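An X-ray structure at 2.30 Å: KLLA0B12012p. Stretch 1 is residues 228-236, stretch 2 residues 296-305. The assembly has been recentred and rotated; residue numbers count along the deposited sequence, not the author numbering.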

# COMPACT_ATOMS: atom_id res chain seq x y z
N GLN A 228 9.69 -14.05 -3.28
CA GLN A 228 10.58 -13.30 -2.40
C GLN A 228 9.96 -11.95 -2.21
O GLN A 228 9.46 -11.35 -3.17
CB GLN A 228 11.96 -13.17 -2.99
CG GLN A 228 12.83 -14.39 -2.71
CD GLN A 228 14.10 -14.27 -3.49
OE1 GLN A 228 14.09 -14.30 -4.72
NE2 GLN A 228 15.21 -14.02 -2.79
N VAL A 229 9.95 -11.47 -0.96
CA VAL A 229 9.38 -10.17 -0.61
C VAL A 229 10.49 -9.29 -0.06
O VAL A 229 11.19 -9.69 0.86
CB VAL A 229 8.15 -10.22 0.32
CG1 VAL A 229 7.52 -8.83 0.44
CG2 VAL A 229 7.11 -11.25 -0.16
N PHE A 230 10.66 -8.12 -0.68
CA PHE A 230 11.72 -7.19 -0.34
C PHE A 230 11.14 -5.86 0.04
O PHE A 230 10.38 -5.26 -0.72
CB PHE A 230 12.67 -7.02 -1.52
CG PHE A 230 13.39 -8.27 -1.95
CD1 PHE A 230 14.59 -8.63 -1.35
CD2 PHE A 230 12.88 -9.08 -2.96
CE1 PHE A 230 15.26 -9.78 -1.75
CE2 PHE A 230 13.56 -10.22 -3.36
CZ PHE A 230 14.74 -10.57 -2.75
N VAL A 231 11.49 -5.40 1.23
CA VAL A 231 11.07 -4.09 1.71
C VAL A 231 12.25 -3.13 1.52
O VAL A 231 13.38 -3.45 1.87
CB VAL A 231 10.56 -4.15 3.17
CG1 VAL A 231 10.33 -2.76 3.74
CG2 VAL A 231 9.29 -4.99 3.28
N TYR A 232 11.97 -1.99 0.91
CA TYR A 232 12.93 -0.92 0.70
C TYR A 232 12.92 -0.02 1.97
O TYR A 232 11.89 0.59 2.28
CB TYR A 232 12.58 -0.13 -0.58
CG TYR A 232 13.63 0.88 -0.95
CD1 TYR A 232 14.99 0.54 -0.96
CD2 TYR A 232 13.28 2.17 -1.32
CE1 TYR A 232 15.97 1.48 -1.29
CE2 TYR A 232 14.25 3.12 -1.66
CZ TYR A 232 15.59 2.76 -1.64
OH TYR A 232 16.54 3.68 -2.00
N ASP A 233 14.03 -0.01 2.71
CA ASP A 233 14.17 0.70 3.99
C ASP A 233 14.30 2.22 3.90
O ASP A 233 14.28 2.86 4.94
CB ASP A 233 15.33 0.13 4.83
CG ASP A 233 14.90 -1.04 5.70
OD1 ASP A 233 13.69 -1.37 5.71
OD2 ASP A 233 15.77 -1.64 6.37
N ARG A 234 14.42 2.79 2.70
CA ARG A 234 14.46 4.24 2.54
C ARG A 234 13.01 4.62 2.21
O ARG A 234 12.57 4.51 1.07
CB ARG A 234 15.44 4.64 1.43
CG ARG A 234 16.90 4.21 1.74
CD ARG A 234 17.91 4.87 0.79
NE ARG A 234 17.88 6.33 0.90
CZ ARG A 234 18.41 7.17 0.02
NH1 ARG A 234 19.06 6.70 -1.05
NH2 ARG A 234 18.32 8.48 0.20
N MET A 235 12.24 4.89 3.26
CA MET A 235 10.81 5.17 3.14
C MET A 235 10.48 6.68 3.10
O MET A 235 11.35 7.52 3.33
CB MET A 235 10.02 4.43 4.22
CG MET A 235 10.63 3.12 4.66
SD MET A 235 9.54 2.32 5.85
CE MET A 235 10.37 0.71 6.01
N LEU A 236 9.25 7.00 2.73
CA LEU A 236 8.82 8.39 2.58
C LEU A 236 7.79 8.73 3.61
O LEU A 236 6.94 7.91 3.96
CB LEU A 236 8.18 8.59 1.19
CG LEU A 236 9.06 8.75 -0.06
CD1 LEU A 236 9.93 7.54 -0.29
CD2 LEU A 236 8.22 8.91 -1.29
N ILE A 296 9.71 1.15 14.10
CA ILE A 296 8.74 1.37 13.03
C ILE A 296 9.14 0.48 11.81
O ILE A 296 8.27 -0.09 11.13
CB ILE A 296 8.64 2.90 12.72
CG1 ILE A 296 7.78 3.61 13.79
CG2 ILE A 296 8.09 3.18 11.31
CD1 ILE A 296 7.95 5.26 13.85
N ARG A 297 10.45 0.35 11.56
CA ARG A 297 10.94 -0.46 10.45
C ARG A 297 10.66 -1.95 10.74
O ARG A 297 10.17 -2.66 9.88
CB ARG A 297 12.44 -0.23 10.25
CG ARG A 297 12.77 0.54 8.99
CD ARG A 297 14.18 1.08 9.05
NE ARG A 297 14.13 2.53 8.85
CZ ARG A 297 14.75 3.43 9.60
NH1 ARG A 297 15.53 3.04 10.61
NH2 ARG A 297 14.62 4.72 9.35
N THR A 298 10.94 -2.39 11.97
CA THR A 298 10.71 -3.75 12.45
C THR A 298 9.23 -4.10 12.27
O THR A 298 8.94 -5.07 11.58
CB THR A 298 11.29 -3.89 13.84
OG1 THR A 298 12.69 -3.62 13.69
CG2 THR A 298 11.08 -5.29 14.46
N GLN A 299 8.31 -3.25 12.79
CA GLN A 299 6.85 -3.42 12.59
C GLN A 299 6.47 -3.50 11.12
O GLN A 299 5.64 -4.34 10.76
CB GLN A 299 6.05 -2.27 13.20
CG GLN A 299 6.16 -2.12 14.70
CD GLN A 299 5.47 -0.85 15.13
OE1 GLN A 299 4.23 -0.76 15.10
NE2 GLN A 299 6.25 0.16 15.52
N ILE A 300 7.07 -2.65 10.27
CA ILE A 300 6.76 -2.64 8.83
C ILE A 300 7.14 -3.99 8.17
O ILE A 300 6.34 -4.57 7.43
CB ILE A 300 7.35 -1.39 8.11
CG1 ILE A 300 6.47 -0.16 8.42
CG2 ILE A 300 7.47 -1.62 6.59
CD1 ILE A 300 7.08 1.25 8.20
N HIS A 301 8.34 -4.48 8.46
CA HIS A 301 8.82 -5.75 7.91
C HIS A 301 7.98 -6.88 8.37
O HIS A 301 7.72 -7.78 7.60
CB HIS A 301 10.25 -6.00 8.37
CG HIS A 301 11.24 -5.06 7.80
ND1 HIS A 301 12.58 -5.27 7.93
CD2 HIS A 301 11.04 -3.93 7.08
CE1 HIS A 301 13.16 -4.28 7.29
NE2 HIS A 301 12.27 -3.46 6.75
N GLU A 302 7.55 -6.85 9.63
CA GLU A 302 6.70 -7.89 10.17
C GLU A 302 5.33 -7.91 9.51
O GLU A 302 4.85 -8.98 9.14
CB GLU A 302 6.62 -7.76 11.69
CG GLU A 302 6.25 -9.05 12.40
CD GLU A 302 6.95 -10.33 11.97
OE1 GLU A 302 8.15 -10.29 11.59
OE2 GLU A 302 6.29 -11.39 12.03
N ALA A 303 4.73 -6.72 9.32
CA ALA A 303 3.40 -6.54 8.74
C ALA A 303 3.33 -6.95 7.26
O ALA A 303 2.36 -7.60 6.85
CB ALA A 303 2.92 -5.11 8.94
N VAL A 304 4.39 -6.59 6.48
CA VAL A 304 4.55 -6.94 5.07
C VAL A 304 4.65 -8.49 4.91
O VAL A 304 3.94 -9.07 4.09
CB VAL A 304 5.77 -6.19 4.44
CG1 VAL A 304 6.15 -6.80 3.11
CG2 VAL A 304 5.49 -4.69 4.26
N SER A 305 5.52 -9.14 5.70
CA SER A 305 5.78 -10.59 5.74
C SER A 305 4.49 -11.37 6.04
O SER A 305 4.16 -12.32 5.34
CB SER A 305 6.85 -10.89 6.79
OG SER A 305 7.02 -12.29 6.95

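A helix laid across one face of a β-strand is a recurring solution to burying apolar surface, and KLLA0B12012p offers a compact example. Residues 296-305 form part of a longer helix, held by i to i+4 backbone hydrogen bonds such as H301 N to R297 O at 2.9 Å. It runs roughly antiparallel to the strand that includes residues 228-232, at an angle of 153°, and the axes approach to 9.4 Å. The register follows from this orientation: V229 lies near S305, V231 near H301 and D233 near R297, so that two residues of extended chain advance about as far as one helical turn.

Side-chain directions alternate along residues 229-235, and this determines which of them face the helix. V229, V231, D233 and M235 point their CA-to-CB bonds toward the helix, whereas F230, Y232 and R234 point away. The helix answers with R297, I300 and V304, spaced three or four residues apart and therefore on one side.

The apolar contacts are of van der Waals type. V304 CG1 lies 3.6 Å from both V229 CG1 and V231 CG2, bringing one helical valine against two strand valines. I300 continues the layer, its CG2 4.2 Å from V231 CG1 and its CD1 3.6 Å from M235 SD. The aliphatic part of R297 also contributes, with CG 3.8 Å from M235 CE, while its guanidinium nitrogens NH1 and NH2 find hydrogen bonds elsewhere in the structure.

A single polar link accompanies this packing. H301 leaves the helix sideways, but its ring reaches the strand, and NE2 donates a hydrogen bond to D233 OD1 at 2.7 Å. The acceptor sits at the ring edge, near its plane, where the NE2 hydrogen is directed. The H301 ring also packs against V231, with H301 CD2 3.6 Å from V231 CG1, so one side chain serves both kinds of contact.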